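Local coordinates for protein lysine-sensitive aspartokinase 3 (Escherichia coli, PDB 2J0W) that catalyses the ATP-dependent phosphorylation of L-aspartate to 4-phospho-L-aspartate, the first step of lysine biosynthesis, under feedback inhibition by lysine, at residues Val49-Ala52 against Glu53-Pro57; Ala262-Leu265 against Pro266-Arg269; Thr364-Thr367 against Gln368-Met372. All coordinates share one frame; numbering follows the deposited sequence.

Interaction 1. Residues Val49-Ala52 against Glu53-Pro57; sequences VALA and EGLEP
L55 folds back onto A50 and L51 where helix 44-51 of the amino acid kinase fold ends in a type I beta turn, L51 to G54, that leads toward helix 57-75. The side chains of L51 and L55 cross at about a right angle and meet by methyl groups, L51 CD2 lying 4.0 Å from L55 CD1. With its CG beside the backbone N (chi1 -58°), L55 turns its branch point onto the A50 carbonyl: L55 CG is 3.2 Å from A50 O, and the CB of A50 lies 4.3 Å from L55 CD1. E53 reaches the same carbonyl by its stem, E53 CB standing 3.4 Å from A50 O, while its extended chain passes V49, with E53 CG 3.6 Å from V49 O. Its carboxylate is held by T361, whose OG1 hydrogen-bonds to E53 OE1 and ties this turn to the ACT region. L51 is buried against R60, K63, L64 and I67 of helix 57-75; V49 and A52 face V115 and T111 of helix 108-131, and V49 also lies beside the substrate-binding T45 and R198. G54 leaves the helix with positive phi (94°), a conformation in which a CB would collide with the carbonyl O of E53. E53 N makes only a weak bond to A50 O, one residue before the type I turn, which is itself closed by G54 N to L51 O at 3.2 Å, the donor standing 63° above the L51 carbonyl plane.

Interaction 2. Residues Ala262-Leu265 against Pro266-Arg269; sequences ATLL and PAVR
The P266 ring edges up to the A262 carbonyl near the start of the short helix 264-270 in the amino acid kinase fold, and the residues after it fold back one turn onto L264 and L265. Lacking an N-H, the proline donates no bond to the preceding turn; instead its ring carbon P266 CD sits 3.4 Å from A262 O, and its side chain packs on L207 and E210 of helix 200-211. A glycine in its place would probably open a gap against L207 and E210 and set the chain free to turn at the helix start. A267 follows with its methyl group laid along L264, A267 CB being 3.9 Å from L264 CD2; both residues then face helix 245-253, L264 on A248 and A249, A267 on F245. At V268 regular helical bonding is in place: V268 N reaches L264 O at 2.7 Å, almost straight (170°) and nearly along the C=O axis. The V268 methyl on the amide side, CG2, also lies 3.4 Å from L264 O, while the side chain as a whole touches F245. R269 ends the segment with a second such bond, R269 N to L265 O at 3.0 Å, its donor tilted slightly from the carbonyl plane. Its chain is bent at chi3 (-59°), which curls the guanidinium back toward the helix start and brings R269 NH1 to 3.7 Å from L265 CB. R269 NH2 forms a salt bridge with E210 OE1, tying helix 264-270 to helix 200-211. One face of the R269 guanidinium lies over P266, with P266 CA 4.1 Å from its plane, over the group's centre.

Interaction 3. Residues Thr364-Thr367 against Gln368-Met372; sequences TLLT and QSLLM
T367 and S369 join by their hydroxyls, T367 OG1 to S369 OG at 3.0 Å, a hydrogen bond in which either oxygen could be the donor. T367 sits at the N-cap position of helix 368-377 of the ACT region, within the part required for homodimerization. Its side chain stands over the opening turn, with T367 OG1 3.3 Å from L370 CB; the T367 and L370 side chains cross at about a right angle. The OG1 gets there because it is tucked between the backbone N and the carbonyl carbon (chi1 72°). With chi1 69° the S369 hydroxyl turns the same way, which brings the two oxygens together. The T367 carbonyl begins the helical bonding, with L371 N to T367 O at 3.0 Å, nearly straight (168°) and in the carbonyl plane. L371 CG lies 3.8 Å from T367 O, lining the same oxygen with hydrocarbon. On the apolar flank L366 sets its CD2 3.8 Å from L370 CD2, the two leucines meeting obliquely by single methyl groups. The L366 side chain is about 9 Å from that of V339, a lysine-binding residue. One step further along the helix, M372 N bonds to Q368 O. H335 touches T367, and a weak hydrogen bond links H335 NE2 with S369 OG. I331 and I337 join H335 around the buried L370. The contact thus forms the start of helix 368-377, at the end of the loop that leaves strand 348-353 and against the connection from helix 321-328 to strand 341-345.

All three contacts are local turns at helix ends, but they close or open different elements. Interaction 1 ends helix 44-51 and interaction 2 begins helix 264-270, both within the amino acid kinase fold yet with centres about 34 Å apart; interaction 3 begins helix 368-377 in the ACT region. The first two are partly buried, each wedged against neighbouring helices, whereas the third lies at the surface and leans on loop residues. Their chemistry follows: leucine packing and a type I turn ending in glycine in interaction 1, a proline and an arginine curled over it in interaction 2, paired hydroxyls in interaction 3. Through T361, interaction 1 also reaches toward the region that holds interaction 3.

Interaction 1. Residues Val49-Ala52 against Glu53-Pro57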
ATOM      1  N   VAL A  49      33.771  14.216   2.287  1.00 41.46           N
ATOM      2  CA  VAL A  49      32.411  14.689   2.480  1.00 41.93           C
ATOM      3  C   VAL A  49      32.351  15.642   3.678  1.00 44.60           C
ATOM      4  O   VAL A  49      31.643  16.649   3.649  1.00 46.55           O
ATOM      5  CB  VAL A  49      31.438  13.504   2.688  1.00 41.23           C
ATOM      6  CG1 VAL A  49      30.122  13.992   3.296  1.00 28.42           C
ATOM      7  CG2 VAL A  49      31.178  12.819   1.351  1.00 34.34           C
ATOM      8  N   ALA A  50      33.104  15.342   4.726  1.00 43.89           N
ATOM      9  CA  ALA A  50      33.094  16.210   5.894  1.00 48.59           C
ATOM     10  C   ALA A  50      33.656  17.580   5.520  1.00 49.86           C
ATOM     11  O   ALA A  50      33.248  18.599   6.082  1.00 50.73           O
ATOM     12  CB  ALA A  50      33.912  15.601   7.006  1.00 52.23           C
ATOM     13  N   LEU A  51      34.597  17.600   4.575  1.00 46.05           N
ATOM     14  CA  LEU A  51      35.201  18.852   4.133  1.00 43.22           C
ATOM     15  C   LEU A  51      34.270  19.664   3.228  1.00 44.72           C
ATOM     16  O   LEU A  51      34.303  20.896   3.236  1.00 44.89           O
ATOM     17  CB  LEU A  51      36.503  18.576   3.410  1.00 40.81           C
ATOM     18  CG  LEU A  51      37.671  18.151   4.291  1.00 45.92           C
ATOM     19  CD1 LEU A  51      38.812  17.657   3.408  1.00 45.17           C
ATOM     20  CD2 LEU A  51      38.113  19.329   5.152  1.00 47.25           C
ATOM     21  N   ALA A  52      33.432  18.977   2.459  1.00 43.57           N
ATOM     22  CA  ALA A  52      32.500  19.663   1.583  1.00 41.36           C
ATOM     23  C   ALA A  52      31.335  20.220   2.391  1.00 39.97           C
ATOM     24  O   ALA A  52      30.429  20.839   1.850  1.00 43.51           O
ATOM     25  CB  ALA A  52      31.992  18.716   0.496  1.00 41.91           C
ATOM     26  N   GLU A  53      31.348  19.994   3.694  1.00 43.29           N
ATOM     27  CA  GLU A  53      30.284  20.529   4.540  1.00 44.13           C
ATOM     28  C   GLU A  53      30.648  21.919   5.029  1.00 43.02           C
ATOM     29  O   GLU A  53      29.787  22.668   5.489  1.00 42.95           O
ATOM     30  CB  GLU A  53      30.038  19.631   5.744  1.00 47.82           C
ATOM     31  CG  GLU A  53      29.095  18.481   5.440  1.00 64.02           C
ATOM     32  CD  GLU A  53      28.939  17.534   6.604  1.00 70.94           C
ATOM     33  OE1 GLU A  53      28.164  16.567   6.469  1.00 80.13           O
ATOM     34  OE2 GLU A  53      29.592  17.758   7.650  1.00 66.81           O
ATOM     35  N   GLY A  54      31.927  22.259   4.903  1.00 39.60           N
ATOM     36  CA  GLY A  54      32.392  23.557   5.354  1.00 44.16           C
ATOM     37  C   GLY A  54      32.911  23.448   6.778  1.00 41.43           C
ATOM     38  O   GLY A  54      32.143  23.486   7.729  1.00 41.01           O
ATOM     39  N   LEU A  55      34.217  23.309   6.928  1.00 41.71           N
ATOM     40  CA  LEU A  55      34.801  23.182   8.241  1.00 45.52           C
ATOM     41  C   LEU A  55      35.749  24.331   8.539  1.00 51.80           C
ATOM     42  O   LEU A  55      36.388  24.866   7.636  1.00 49.03           O
ATOM     43  CB  LEU A  55      35.568  21.866   8.337  1.00 40.98           C
ATOM     44  CG  LEU A  55      34.689  20.653   8.062  1.00 40.09           C
ATOM     45  CD1 LEU A  55      35.530  19.412   8.242  1.00 45.57           C
ATOM     46  CD2 LEU A  55      33.488  20.638   9.017  1.00 31.52           C
ATOM     47  N   GLU A  56      35.837  24.693   9.818  1.00 57.17           N
ATOM     48  CA  GLU A  56      36.723  25.766  10.277  1.00 60.80           C
ATOM     49  C   GLU A  56      38.186  25.372  10.060  1.00 58.41           C
ATOM     50  O   GLU A  56      38.496  24.185   9.928  1.00 61.28           O
ATOM     51  CB  GLU A  56      36.451  26.079  11.755  1.00 69.67           C
ATOM     52  CG  GLU A  56      37.691  26.254  12.681  1.00 79.93           C
ATOM     53  CD  GLU A  56      38.176  24.947  13.327  1.00 83.23           C
ATOM     54  OE1 GLU A  56      38.719  24.083  12.618  1.00 89.63           O
ATOM     55  OE2 GLU A  56      38.019  24.779  14.553  1.00 81.51           O
ATOM     56  N   PRO A  57      39.103  26.356  10.029  1.00 58.13           N
ATOM     57  CA  PRO A  57      40.548  26.182   9.822  1.00 57.57           C
ATOM     58  C   PRO A  57      41.183  24.957  10.493  1.00 55.41           C
ATOM     59  O   PRO A  57      41.935  24.187   9.860  1.00 54.40           O
ATOM     60  CB  PRO A  57      41.115  27.494  10.352  1.00 60.15           C
ATOM     61  CG  PRO A  57      40.118  28.466   9.830  1.00 54.96           C
ATOM     62  CD  PRO A  57      38.801  27.785  10.233  1.00 57.30           C
TER

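Interaction 2. Residues Ala262-Leu265 against Pro266-Arg269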
ATOM      1  N   ALA A 262      21.158  -0.133  -7.220  1.00 45.98           N
ATOM      2  CA  ALA A 262      21.023   0.018  -8.671  1.00 47.18           C
ATOM      3  C   ALA A 262      22.032  -0.791  -9.485  1.00 52.14           C
ATOM      4  O   ALA A 262      22.058  -0.694 -10.719  1.00 51.04           O
ATOM      5  CB  ALA A 262      21.138   1.501  -9.058  1.00 35.20           C
ATOM      6  N   THR A 263      22.866  -1.577  -8.808  1.00 54.16           N
ATOM      7  CA  THR A 263      23.873  -2.378  -9.499  1.00 52.26           C
ATOM      8  C   THR A 263      23.267  -3.333 -10.522  1.00 51.67           C
ATOM      9  O   THR A 263      23.633  -3.317 -11.697  1.00 49.02           O
ATOM     10  CB  THR A 263      24.687  -3.235  -8.522  1.00 51.34           C
ATOM     11  OG1 THR A 263      25.046  -2.456  -7.369  1.00 50.39           O
ATOM     12  CG2 THR A 263      25.942  -3.749  -9.216  1.00 41.09           C
ATOM     13  N   LEU A 264      22.327  -4.152 -10.060  1.00 52.48           N
ATOM     14  CA  LEU A 264      21.676  -5.166 -10.888  1.00 53.03           C
ATOM     15  C   LEU A 264      20.779  -4.696 -12.041  1.00 55.49           C
ATOM     16  O   LEU A 264      20.436  -5.499 -12.917  1.00 53.61           O
ATOM     17  CB  LEU A 264      20.911  -6.139  -9.977  1.00 51.48           C
ATOM     18  CG  LEU A 264      21.802  -6.779  -8.885  1.00 47.21           C
ATOM     19  CD1 LEU A 264      20.981  -7.605  -7.886  1.00 27.35           C
ATOM     20  CD2 LEU A 264      22.866  -7.635  -9.557  1.00 33.01           C
ATOM     21  N   LEU A 265      20.399  -3.420 -12.068  1.00 52.80           N
ATOM     22  CA  LEU A 265      19.570  -2.954 -13.174  1.00 54.79           C
ATOM     23  C   LEU A 265      20.259  -3.270 -14.493  1.00 58.16           C
ATOM     24  O   LEU A 265      19.654  -3.836 -15.395  1.00 60.80           O
ATOM     25  CB  LEU A 265      19.309  -1.454 -13.087  1.00 55.59           C
ATOM     26  CG  LEU A 265      18.272  -0.980 -12.072  1.00 54.51           C
ATOM     27  CD1 LEU A 265      18.149   0.555 -12.164  1.00 41.31           C
ATOM     28  CD2 LEU A 265      16.927  -1.676 -12.343  1.00 42.27           C
ATOM     29  N   PRO A 266      21.533  -2.879 -14.637  1.00 62.15           N
ATOM     30  CA  PRO A 266      22.183  -3.199 -15.909  1.00 64.84           C
ATOM     31  C   PRO A 266      22.357  -4.711 -16.021  1.00 64.12           C
ATOM     32  O   PRO A 266      22.254  -5.277 -17.107  1.00 65.97           O
ATOM     33  CB  PRO A 266      23.524  -2.461 -15.813  1.00 64.16           C
ATOM     34  CG  PRO A 266      23.196  -1.285 -14.944  1.00 64.79           C
ATOM     35  CD  PRO A 266      22.337  -1.910 -13.868  1.00 64.01           C
ATOM     36  N   ALA A 267      22.616  -5.356 -14.888  1.00 63.68           N
ATOM     37  CA  ALA A 267      22.809  -6.804 -14.855  1.00 65.43           C
ATOM     38  C   ALA A 267      21.633  -7.514 -15.513  1.00 66.27           C
ATOM     39  O   ALA A 267      21.815  -8.347 -16.399  1.00 67.82           O
ATOM     40  CB  ALA A 267      22.963  -7.278 -13.416  1.00 62.67           C
ATOM     41  N   VAL A 268      20.430  -7.170 -15.067  1.00 65.48           N
ATOM     42  CA  VAL A 268      19.205  -7.745 -15.596  1.00 64.61           C
ATOM     43  C   VAL A 268      19.006  -7.359 -17.055  1.00 63.89           C
ATOM     44  O   VAL A 268      18.658  -8.198 -17.883  1.00 66.76           O
ATOM     45  CB  VAL A 268      17.973  -7.263 -14.799  1.00 65.42           C
ATOM     46  CG1 VAL A 268      16.694  -7.722 -15.481  1.00 60.92           C
ATOM     47  CG2 VAL A 268      18.029  -7.800 -13.385  1.00 65.43           C
ATOM     48  N   ARG A 269      19.228  -6.091 -17.372  1.00 59.51           N
ATOM     49  CA  ARG A 269      19.048  -5.622 -18.735  1.00 62.03           C
ATOM     50  C   ARG A 269      19.937  -6.282 -19.780  1.00 66.26           C
ATOM     51  O   ARG A 269      19.580  -6.303 -20.958  1.00 68.19           O
ATOM     52  CB  ARG A 269      19.241  -4.111 -18.805  1.00 62.07           C
ATOM     53  CG  ARG A 269      18.198  -3.328 -18.034  1.00 54.39           C
ATOM     54  CD  ARG A 269      18.066  -1.957 -18.638  1.00 63.15           C
ATOM     55  NE  ARG A 269      19.318  -1.204 -18.622  1.00 68.03           N
ATOM     56  CZ  ARG A 269      19.699  -0.412 -17.623  1.00 63.19           C
ATOM     57  NH1 ARG A 269      18.927  -0.266 -16.548  1.00 47.53           N
ATOM     58  NH2 ARG A 269      20.844   0.252 -17.711  1.00 52.86           N
TER

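Interaction 3. Residues Thr364-Thr367 against Gln368-Met372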
ATOM      1  N   THR A 364      17.793  16.668   2.496  1.00102.23           N
ATOM      2  CA  THR A 364      16.618  16.467   3.337  1.00101.40           C
ATOM      3  C   THR A 364      15.399  16.157   2.467  1.00102.09           C
ATOM      4  O   THR A 364      14.963  16.993   1.672  1.00104.72           O
ATOM      5  CB  THR A 364      16.360  17.727   4.206  1.00 97.40           C
ATOM      6  OG1 THR A 364      15.155  17.558   4.964  1.00 95.16           O
ATOM      7  CG2 THR A 364      16.268  18.975   3.331  1.00 81.13           C
ATOM      8  N   LEU A 365      14.854  14.953   2.622  1.00 99.25           N
ATOM      9  CA  LEU A 365      13.705  14.525   1.826  1.00 95.42           C
ATOM     10  C   LEU A 365      12.459  15.395   1.937  1.00 93.64           C
ATOM     11  O   LEU A 365      11.925  15.849   0.924  1.00 93.05           O
ATOM     12  CB  LEU A 365      13.336  13.071   2.156  1.00 90.56           C
ATOM     13  CG  LEU A 365      13.967  12.377   3.368  1.00 85.25           C
ATOM     14  CD1 LEU A 365      12.931  12.113   4.453  1.00 67.50           C
ATOM     15  CD2 LEU A 365      14.570  11.067   2.898  1.00 89.12           C
ATOM     16  N   LEU A 366      12.005  15.641   3.159  1.00 91.55           N
ATOM     17  CA  LEU A 366      10.797  16.431   3.349  1.00 91.99           C
ATOM     18  C   LEU A 366      10.932  17.947   3.380  1.00 91.61           C
ATOM     19  O   LEU A 366      11.130  18.549   4.433  1.00 89.79           O
ATOM     20  CB  LEU A 366      10.063  15.946   4.596  1.00 93.05           C
ATOM     21  CG  LEU A 366       9.639  14.479   4.476  1.00 91.57           C
ATOM     22  CD1 LEU A 366       8.599  14.173   5.537  1.00 87.86           C
ATOM     23  CD2 LEU A 366       9.067  14.210   3.085  1.00 89.52           C
ATOM     24  N   THR A 367      10.788  18.548   2.202  1.00 93.13           N
ATOM     25  CA  THR A 367      10.876  19.991   2.018  1.00 93.57           C
ATOM     26  C   THR A 367       9.572  20.671   2.454  1.00 95.46           C
ATOM     27  O   THR A 367       8.483  20.137   2.241  1.00 96.83           O
ATOM     28  CB  THR A 367      11.132  20.313   0.539  1.00 92.60           C
ATOM     29  OG1 THR A 367       9.945  20.050  -0.227  1.00 91.32           O
ATOM     30  CG2 THR A 367      12.260  19.432   0.004  1.00 87.55           C
ATOM     31  N   GLN A 368       9.684  21.847   3.067  1.00 97.24           N
ATOM     32  CA  GLN A 368       8.516  22.592   3.535  1.00 98.66           C
ATOM     33  C   GLN A 368       7.555  22.995   2.426  1.00 97.81           C
ATOM     34  O   GLN A 368       6.386  23.268   2.687  1.00 95.17           O
ATOM     35  CB  GLN A 368       8.971  23.834   4.305  1.00102.25           C
ATOM     36  CG  GLN A 368       9.784  23.501   5.574  1.00106.70           C
ATOM     37  CD  GLN A 368       8.909  23.250   6.787  1.00112.49           C
ATOM     38  OE1 GLN A 368       8.287  24.178   7.307  1.00118.57           O
ATOM     39  NE2 GLN A 368       8.852  21.984   7.254  1.00113.25           N
ATOM     40  N   SER A 369       8.052  23.061   1.194  1.00 99.36           N
ATOM     41  CA  SER A 369       7.196  23.419   0.064  1.00100.73           C
ATOM     42  C   SER A 369       6.228  22.255  -0.074  1.00102.06           C
ATOM     43  O   SER A 369       5.005  22.421  -0.148  1.00102.91           O
ATOM     44  CB  SER A 369       8.022  23.566  -1.224  1.00 97.55           C
ATOM     45  OG  SER A 369       8.521  22.313  -1.673  1.00 95.16           O
ATOM     46  N   LEU A 370       6.811  21.065  -0.099  1.00101.64           N
ATOM     47  CA  LEU A 370       6.060  19.832  -0.201  1.00101.85           C
ATOM     48  C   LEU A 370       5.019  19.760   0.898  1.00102.66           C
ATOM     49  O   LEU A 370       3.818  19.693   0.639  1.00103.74           O
ATOM     50  CB  LEU A 370       6.998  18.641  -0.041  1.00 98.33           C
ATOM     51  CG  LEU A 370       6.320  17.283   0.062  1.00 98.66           C
ATOM     52  CD1 LEU A 370       5.609  16.968  -1.241  1.00104.27           C
ATOM     53  CD2 LEU A 370       7.363  16.230   0.361  1.00 96.62           C
ATOM     54  N   LEU A 371       5.488  19.764   2.138  1.00101.36           N
ATOM     55  CA  LEU A 371       4.575  19.667   3.260  1.00102.36           C
ATOM     56  C   LEU A 371       3.383  20.585   3.142  1.00105.19           C
ATOM     57  O   LEU A 371       2.268  20.091   2.970  1.00105.90           O
ATOM     58  CB  LEU A 371       5.291  19.933   4.577  1.00 99.86           C
ATOM     59  CG  LEU A 371       6.220  18.778   4.938  1.00 95.63           C
ATOM     60  CD1 LEU A 371       7.017  19.108   6.188  1.00 93.32           C
ATOM     61  CD2 LEU A 371       5.397  17.513   5.128  1.00 83.40           C
ATOM     62  N   MET A 372       3.577  21.901   3.216  1.00107.65           N
ATOM     63  CA  MET A 372       2.413  22.760   3.141  1.00108.04           C
ATOM     64  C   MET A 372       1.560  22.423   1.930  1.00108.27           C
ATOM     65  O   MET A 372       0.350  22.635   1.973  1.00108.68           O
ATOM     66  CB  MET A 372       2.795  24.252   3.130  1.00107.63           C
ATOM     67  CG  MET A 372       3.298  24.820   1.820  1.00111.38           C
ATOM     68  SD  MET A 372       3.819  26.529   2.088  1.00114.98           S
ATOM     69  CE  MET A 372       5.530  26.298   2.731  1.00108.28           C
TER